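Local structure of nucleoporin nup120 (Schizosaccharomyces pombe, 4GQ2) at residues A[422-425]-A[426-430]; A[433-436]-A[437-440]; A[498-501]-A[502-506]; A[507-510]-A[511-514]. The protein serves as a structural constituent of the nuclear pore complex, whose nucleoporins build the pore and can dock transiently associated transport factors. All coordinates share one frame; numbering follows the deposited sequence.

Contact 1 of 4, residues A[422-425]-A[426-430]; sequences IWLQ and HIFAH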
# COMPACT_ATOMS: atom_id res chain seq x y z
N ILE A 422 9.84 8.25 1.95
CA ILE A 422 10.26 7.06 2.71
C ILE A 422 9.66 7.02 4.11
O ILE A 422 9.12 5.98 4.53
CB ILE A 422 11.79 6.93 2.77
CG1 ILE A 422 12.38 6.79 1.36
CG2 ILE A 422 12.19 5.75 3.66
CD1 ILE A 422 13.87 7.08 1.28
N TRP A 423 9.73 8.14 4.83
CA TRP A 423 9.14 8.21 6.18
C TRP A 423 7.64 8.06 6.18
O TRP A 423 7.08 7.42 7.06
CB TRP A 423 9.54 9.50 6.88
CG TRP A 423 10.81 9.40 7.68
CD1 TRP A 423 12.02 10.05 7.45
CD2 TRP A 423 11.03 8.59 8.90
NE1 TRP A 423 12.95 9.71 8.42
CE2 TRP A 423 12.42 8.84 9.31
CE3 TRP A 423 10.25 7.72 9.65
CZ2 TRP A 423 12.98 8.23 10.42
CZ3 TRP A 423 10.83 7.11 10.77
CH2 TRP A 423 12.16 7.37 11.14
N LEU A 424 6.98 8.64 5.19
CA LEU A 424 5.53 8.54 5.07
C LEU A 424 5.12 7.09 4.84
O LEU A 424 4.22 6.58 5.51
CB LEU A 424 5.02 9.43 3.94
CG LEU A 424 3.52 9.65 3.79
CD1 LEU A 424 3.01 10.57 4.89
CD2 LEU A 424 3.20 10.22 2.41
N GLN A 425 5.80 6.42 3.91
CA GLN A 425 5.56 4.99 3.68
C GLN A 425 5.70 4.18 4.97
O GLN A 425 4.80 3.42 5.32
CB GLN A 425 6.48 4.43 2.60
CG GLN A 425 5.78 4.20 1.27
CD GLN A 425 6.02 2.80 0.71
OE1 GLN A 425 5.54 2.46 -0.38
NE2 GLN A 425 6.75 1.97 1.45
N HIS A 426 6.80 4.39 5.67
CA HIS A 426 7.09 3.68 6.91
C HIS A 426 6.04 3.88 7.99
O HIS A 426 5.64 2.92 8.65
CB HIS A 426 8.47 4.07 7.44
CG HIS A 426 8.77 3.51 8.81
ND1 HIS A 426 8.60 4.22 9.93
CD2 HIS A 426 9.20 2.24 9.20
CE1 HIS A 426 8.91 3.46 11.00
NE2 HIS A 426 9.28 2.25 10.55
N ILE A 427 5.60 5.11 8.17
CA ILE A 427 4.60 5.42 9.20
C ILE A 427 3.21 4.84 8.88
O ILE A 427 2.51 4.38 9.78
CB ILE A 427 4.51 6.93 9.44
CG1 ILE A 427 5.82 7.43 10.06
CG2 ILE A 427 3.32 7.29 10.33
CD1 ILE A 427 5.98 8.93 10.04
N PHE A 428 2.82 4.86 7.61
CA PHE A 428 1.49 4.38 7.22
C PHE A 428 1.39 2.89 6.90
O PHE A 428 0.31 2.38 6.64
CB PHE A 428 0.91 5.25 6.10
CG PHE A 428 0.35 6.55 6.59
CD1 PHE A 428 1.17 7.67 6.71
CD2 PHE A 428 -0.98 6.64 6.99
CE1 PHE A 428 0.65 8.87 7.19
CE2 PHE A 428 -1.50 7.83 7.47
CZ PHE A 428 -0.68 8.95 7.57
N ALA A 429 2.52 2.20 6.96
CA ALA A 429 2.56 0.76 6.75
C ALA A 429 3.11 0.06 7.99
O ALA A 429 3.68 -1.02 7.90
CB ALA A 429 3.40 0.41 5.52
N HIS A 430 2.92 0.68 9.15
CA HIS A 430 3.54 0.19 10.37
C HIS A 430 2.65 -0.66 11.25
O HIS A 430 3.12 -1.21 12.26
CB HIS A 430 4.14 1.34 11.17
CG HIS A 430 5.28 0.93 12.05
ND1 HIS A 430 5.19 0.92 13.40
CD2 HIS A 430 6.57 0.49 11.74
CE1 HIS A 430 6.36 0.50 13.92
NE2 HIS A 430 7.20 0.24 12.90
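The Trp423 indole and the His426 imidazole stand side by side and point the same way, planes 85° apart, the centroids of the six-membered ring of Trp423 and of the imidazole 5.5 Å apart, with Trp423 CZ3 3.7 Å from His426 ND1 in an oblique approach. At the edge of the indole, near its plane, lies Ile427 CG1, 4.5 Å from Trp423 CE3. The Phe428 ring has Leu424 O at its edge, in plane, 3.5 Å from Phe428 CD1. Leu424 turns CG anti to its own N (chi1 -170°), which carries its CD1 along the helix to within 3.7 Å of Phe428 CE1. Helix 419-428 is held here by His426 N to Ile422 O, Ile427 N to Trp423 O and Phe428 N to Leu424 O. Beyond the segments, Trp423 meets Tyr500 edge-to-face and Trp503 with planes nearly parallel, while Phe428 packs on Leu467 and Val471 of helix 464-478. With an alanine in place of Phe428, the Leu424 CD1 methyl would probably lose its aromatic neighbour and a gap would be likely to open toward Leu467 and Val471. The hydrogen bonds between 422-425 and 426-430 are thus backbone bonds, to which Trp423, Leu424, Ile427 and Phe428 add apolar contacts.

Contact 2 of 4, residues A[433-436]-A[437-440]; sequences SIES and IQVA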
# COMPACT_ATOMS: atom_id res chain seq x y z
N SER A 433 -2.44 2.13 14.81
CA SER A 433 -3.79 2.63 14.58
C SER A 433 -3.77 4.00 13.92
O SER A 433 -2.85 4.79 14.12
CB SER A 433 -4.57 2.73 15.89
OG SER A 433 -4.09 3.83 16.66
N ILE A 434 -4.83 4.28 13.17
CA ILE A 434 -5.07 5.59 12.58
C ILE A 434 -5.18 6.68 13.64
O ILE A 434 -4.70 7.80 13.43
CB ILE A 434 -6.28 5.54 11.61
CG1 ILE A 434 -5.79 5.43 10.16
CG2 ILE A 434 -7.15 6.79 11.72
CD1 ILE A 434 -5.22 4.07 9.79
N GLU A 435 -5.78 6.35 14.78
CA GLU A 435 -5.98 7.35 15.84
C GLU A 435 -4.67 7.91 16.37
O GLU A 435 -4.56 9.12 16.56
CB GLU A 435 -6.85 6.82 16.97
CG GLU A 435 -8.33 6.74 16.63
CD GLU A 435 -8.69 5.48 15.86
OE1 GLU A 435 -7.85 4.55 15.80
OE2 GLU A 435 -9.81 5.41 15.32
N SER A 436 -3.69 7.04 16.58
CA SER A 436 -2.37 7.46 17.06
C SER A 436 -1.71 8.47 16.12
O SER A 436 -1.03 9.38 16.58
CB SER A 436 -1.46 6.26 17.29
OG SER A 436 -1.15 5.63 16.07
N ILE A 437 -1.93 8.30 14.82
CA ILE A 437 -1.43 9.27 13.83
C ILE A 437 -2.18 10.60 13.95
O ILE A 437 -1.56 11.67 13.98
CB ILE A 437 -1.46 8.72 12.38
CG1 ILE A 437 -0.54 7.49 12.25
CG2 ILE A 437 -1.06 9.79 11.37
CD1 ILE A 437 -0.59 6.80 10.89
N GLN A 438 -3.51 10.52 14.05
CA GLN A 438 -4.35 11.71 14.18
C GLN A 438 -4.03 12.51 15.44
O GLN A 438 -3.89 13.73 15.38
CB GLN A 438 -5.83 11.34 14.20
CG GLN A 438 -6.34 10.75 12.90
CD GLN A 438 -7.74 10.18 13.03
OE1 GLN A 438 -8.22 9.91 14.14
NE2 GLN A 438 -8.41 10.00 11.90
N VAL A 439 -3.91 11.83 16.57
CA VAL A 439 -3.56 12.49 17.82
C VAL A 439 -2.14 13.04 17.79
O VAL A 439 -1.91 14.17 18.21
CB VAL A 439 -3.79 11.57 19.05
CG1 VAL A 439 -3.23 12.21 20.31
CG2 VAL A 439 -5.27 11.30 19.21
N ALA A 440 -1.20 12.25 17.27
CA ALA A 440 0.17 12.73 17.06
C ALA A 440 0.19 13.99 16.18
O ALA A 440 0.94 14.93 16.45
CB ALA A 440 1.03 11.65 16.46
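Ile434 and Gln438 meet across the first turn of helix 434-443, which is N-capped by Ser433. In the capping bond, Ser433 OG accepts from Ser436 N at 3.2 Å. A separate side-chain bond of 2.7 Å runs from Ser436 OG to Ser433 O. With OG between its own N and carbonyl carbon (chi1 67°), Ser436 turns the hydroxyl back to Ser433 O. Ser433 OG is also hydrogen-bonded to Asp514 OD1 on helix 492-515, so the cap is joined to a second helix. Backbone bonds continue the turn: Val439 N to Glu435 O is short and nearly straight (2.8 Å, 172° at the hydrogen), and Ala440 N bonds to Ser436 O. Ile434 O takes two donors, Gln438 N and, in a weak bond, Ile437 N. Among side chains, Glu435 and Gln438 run alongside each other with carboxylate and amide planes 80° apart, Gln438 OE1 lying 4.0 Å from Glu435 CG. Around the turn, Ile437 packs on Val471 of helix 464-478 and Val439 on Leu513. On the other branch of the Gln438 amide, NE2 lies 3.5 Å from Ile434 CG2.

Contact 3 of 4, residues A[498-501]-A[502-506]; sequences LLYN and EWERF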
# COMPACT_ATOMS: atom_id res chain seq x y z
N LEU A 498 17.38 18.15 9.11
CA LEU A 498 16.29 18.65 9.96
C LEU A 498 14.94 18.05 9.57
O LEU A 498 14.13 17.71 10.43
CB LEU A 498 16.23 20.18 9.96
CG LEU A 498 17.39 20.99 10.56
CD1 LEU A 498 17.19 22.47 10.23
CD2 LEU A 498 17.51 20.80 12.07
N LEU A 499 14.69 17.92 8.26
CA LEU A 499 13.48 17.25 7.77
C LEU A 499 13.41 15.80 8.28
O LEU A 499 12.36 15.36 8.75
CB LEU A 499 13.40 17.31 6.24
CG LEU A 499 12.15 16.78 5.51
CD1 LEU A 499 10.89 17.55 5.86
CD2 LEU A 499 12.35 16.79 4.00
N TYR A 500 14.53 15.09 8.19
CA TYR A 500 14.62 13.70 8.64
C TYR A 500 14.25 13.59 10.12
O TYR A 500 13.45 12.74 10.51
CB TYR A 500 16.03 13.14 8.40
CG TYR A 500 16.19 11.67 8.77
CD1 TYR A 500 16.35 11.27 10.09
CD2 TYR A 500 16.16 10.69 7.78
CE1 TYR A 500 16.46 9.93 10.43
CE2 TYR A 500 16.29 9.35 8.11
CZ TYR A 500 16.45 8.97 9.43
OH TYR A 500 16.56 7.64 9.74
N ASN A 501 14.84 14.47 10.93
CA ASN A 501 14.64 14.45 12.38
C ASN A 501 13.21 14.78 12.80
O ASN A 501 12.70 14.21 13.77
CB ASN A 501 15.62 15.40 13.09
CG ASN A 501 17.07 14.95 12.97
OD1 ASN A 501 17.37 13.80 12.61
ND2 ASN A 501 17.98 15.85 13.28
N GLU A 502 12.58 15.69 12.08
CA GLU A 502 11.18 15.99 12.35
C GLU A 502 10.30 14.76 12.06
O GLU A 502 9.44 14.40 12.86
CB GLU A 502 10.70 17.22 11.57
CG GLU A 502 9.34 17.75 12.00
CD GLU A 502 9.29 18.26 13.43
OE1 GLU A 502 8.25 18.84 13.81
OE2 GLU A 502 10.26 18.11 14.18
N TRP A 503 10.52 14.12 10.91
CA TRP A 503 9.81 12.88 10.60
C TRP A 503 10.04 11.85 11.67
O TRP A 503 9.10 11.24 12.16
CB TRP A 503 10.24 12.34 9.25
CG TRP A 503 9.55 12.96 8.06
CD1 TRP A 503 10.09 13.83 7.12
CD2 TRP A 503 8.17 12.76 7.63
NE1 TRP A 503 9.15 14.17 6.18
CE2 TRP A 503 7.98 13.56 6.42
CE3 TRP A 503 7.09 12.00 8.11
CZ2 TRP A 503 6.77 13.61 5.75
CZ3 TRP A 503 5.88 12.06 7.42
CH2 TRP A 503 5.73 12.84 6.27
N GLU A 504 11.30 11.67 12.06
CA GLU A 504 11.63 10.75 13.14
C GLU A 504 10.87 11.01 14.44
O GLU A 504 10.32 10.07 15.03
CB GLU A 504 13.13 10.74 13.42
CG GLU A 504 13.52 9.73 14.50
CD GLU A 504 14.98 9.36 14.44
OE1 GLU A 504 15.83 10.28 14.48
OE2 GLU A 504 15.28 8.15 14.37
N ARG A 505 10.81 12.27 14.86
CA ARG A 505 10.09 12.63 16.09
C ARG A 505 8.63 12.24 15.97
O ARG A 505 8.05 11.68 16.90
CB ARG A 505 10.19 14.12 16.38
CG ARG A 505 11.50 14.55 17.01
CD ARG A 505 11.57 16.06 17.20
NE ARG A 505 12.97 16.49 17.20
CZ ARG A 505 13.57 17.16 16.22
NH1 ARG A 505 12.88 17.55 15.15
NH2 ARG A 505 14.85 17.47 16.34
N PHE A 506 8.04 12.56 14.82
CA PHE A 506 6.65 12.25 14.59
C PHE A 506 6.40 10.74 14.67
O PHE A 506 5.44 10.30 15.31
CB PHE A 506 6.18 12.81 13.25
CG PHE A 506 4.71 12.69 13.04
CD1 PHE A 506 3.84 13.58 13.66
CD2 PHE A 506 4.19 11.66 12.27
CE1 PHE A 506 2.47 13.46 13.49
CE2 PHE A 506 2.82 11.53 12.10
CZ PHE A 506 1.95 12.43 12.70
O HOH W 1 14.31 19.13 12.89
O HOH W 2 16.28 7.00 12.38
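Asn501 and Arg505 meet one turn apart: Arg505 N bonds to Asn501 O at 2.9 Å, and the extended arginine chain runs alongside Asn501, with this same oxygen over one face of its guanidinium group. Arg505 NH2 comes to 3.9 Å from Asn501 CB. Arg505 NH1 forms a salt bridge with Glu502 OE2 at 2.8 Å, the carboxylate oxygen lying close to the guanidinium plane. A water also sits at the edge of that plane, accepting from Arg505 NH1 and donating to Leu498 O, and so bridges the arginine to a backbone carbonyl. These two in-plane partners probably limit how far the guanidinium can turn.

The whole set belongs to helix 492-515, one of the helices inserted between strands 390-395 and 520-525 of the propeller domain, and its backbone runs in regular i to i+4 bonds. Trp503 takes its CG anti to its carbonyl carbon (chi1 -83°), which swings the pyrrole side of the indole back toward Leu499, whose CG is 3.9 Å from Trp503 CD1. The two side chains lie alongside each other and point the same way, while Trp503 NE1 is hydrogen-bonded to Ser420 OG of helix 419-428.

Tyr500 and Glu504 carry the other flank. Ring and carboxylate planes stand 86° apart, with Glu504 OE1 at the ring edge, 4.1 Å from Tyr500 CE1. A second water joins them, accepting from Tyr500 OH at 2.7 Å and donating to Glu504 OE2. The same hydroxyl is hydrogen-bonded to Phe408 N, so the phenol ties its helix to the loop that carries Phe408.

Contact 4 of 4, residues A[507-510]-A[511-514]; sequences AKLV and AYLD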
# COMPACT_ATOMS: atom_id res chain seq x y z
N ALA A 507 7.28 9.96 14.04
CA ALA A 507 7.19 8.51 14.05
C ALA A 507 7.31 7.96 15.46
O ALA A 507 6.58 7.03 15.83
CB ALA A 507 8.24 7.89 13.14
N LYS A 508 8.21 8.54 16.25
CA LYS A 508 8.37 8.15 17.66
C LYS A 508 7.12 8.44 18.49
O LYS A 508 6.72 7.62 19.30
CB LYS A 508 9.59 8.82 18.30
CG LYS A 508 10.90 8.09 18.05
CD LYS A 508 11.95 8.50 19.07
CE LYS A 508 13.26 7.73 18.90
NZ LYS A 508 14.10 8.27 17.80
N LEU A 509 6.51 9.60 18.26
CA LEU A 509 5.28 9.94 18.97
C LEU A 509 4.15 8.98 18.62
O LEU A 509 3.43 8.51 19.50
CB LEU A 509 4.88 11.39 18.69
CG LEU A 509 3.63 11.90 19.41
CD1 LEU A 509 3.67 11.57 20.91
CD2 LEU A 509 3.42 13.40 19.16
N VAL A 510 4.01 8.70 17.32
CA VAL A 510 3.00 7.77 16.84
C VAL A 510 3.16 6.40 17.49
O VAL A 510 2.22 5.88 18.09
CB VAL A 510 3.03 7.66 15.31
CG1 VAL A 510 2.17 6.50 14.83
CG2 VAL A 510 2.55 8.96 14.68
N ALA A 511 4.36 5.83 17.39
CA ALA A 511 4.66 4.54 18.01
C ALA A 511 4.48 4.58 19.52
O ALA A 511 4.05 3.59 20.12
CB ALA A 511 6.08 4.07 17.66
N TYR A 512 4.81 5.71 20.14
CA TYR A 512 4.70 5.85 21.60
C TYR A 512 3.25 5.82 22.06
O TYR A 512 2.91 5.12 23.01
CB TYR A 512 5.41 7.12 22.10
CG TYR A 512 5.15 7.43 23.55
CD1 TYR A 512 5.82 6.75 24.58
CD2 TYR A 512 4.21 8.40 23.91
CE1 TYR A 512 5.57 7.05 25.91
CE2 TYR A 512 3.95 8.70 25.23
CZ TYR A 512 4.62 8.02 26.23
OH TYR A 512 4.34 8.34 27.54
N LEU A 513 2.40 6.57 21.38
CA LEU A 513 0.98 6.59 21.69
C LEU A 513 0.34 5.25 21.39
O LEU A 513 -0.43 4.73 22.21
CB LEU A 513 0.28 7.68 20.89
CG LEU A 513 0.65 9.13 21.21
CD1 LEU A 513 -0.13 10.03 20.28
CD2 LEU A 513 0.37 9.48 22.66
N ASP A 514 0.67 4.68 20.23
CA ASP A 514 -0.01 3.49 19.76
C ASP A 514 0.31 2.28 20.59
O ASP A 514 -0.49 1.35 20.67
CB ASP A 514 0.29 3.18 18.30
CG ASP A 514 -0.63 2.11 17.75
OD1 ASP A 514 -1.84 2.37 17.59
OD2 ASP A 514 -0.15 0.99 17.49
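The C-terminal part of helix 492-515, beside helix 434-443, brings Leu509 and Leu513 together one turn apart. Leu509 CD1 is 3.9 Å from Leu513 CG, and the two side chains cross at a slant. Two different torsions make the meeting possible: Leu509 has CG opposite its backbone N (chi1 -178°), which sends its methyls forward along the helix, whereas Leu513 has CG opposite its carbonyl carbon (chi1 -66°), which turns it back over the preceding turn. Leu513 CG thereby also lies 3.3 Å from Leu509 O, the oxygen that accepts from Leu513 N. Leu509 CD1 reaches the Tyr512 ring as well, obliquely, 4.4 Å from Tyr512 CD2.

Four successive backbone bonds run beneath. Ala511 N to Ala507 O is nearly straight (174°), while Tyr512 N to Lys508 O is short at 2.8 Å but more bent.

Tyr512 OH is hydrogen-bonded to Glu48 OE1. Buried Asp514 has both carboxylate oxygens engaged, OD2 in a salt bridge with Lys539 and OD1 with Ser433 OG, so its charge is probably well compensated. Val510 packs on Ala440 and Leu513 on Val439, both of helix 434-443.

Shortening Leu513 to an alanine is likely to leave Leu509 CD1 without its partner and to open a gap toward Val439. Such an i to i+4 leucine pair, on a helix packed among helices 419-428 and 434-443, is typical of helix-to-helix packing in an alpha-helical bundle.

Overall arrangement
Following the chain, contact 1 lies on helix 419-428 and contact 2 on the next helix, 434-443; after helices 453-459 and 464-478 come contacts 3 and 4, consecutive on helix 492-515. Each contact closes just one local turn, all four are in series, and none nests or crosses. They meet in space instead. Phe428 and Ile427 of contact 1 pack on Ile437 of contact 2, while Trp423 touches both Trp503 of contact 3 and Ala507 of contact 4. Phe506, at the end of contact 3, reaches Ala440. Contacts 2 and 4 are nearest, their centres about 8 Å apart. Helix 492-515 thus ties helices 419-428 and 434-443 together.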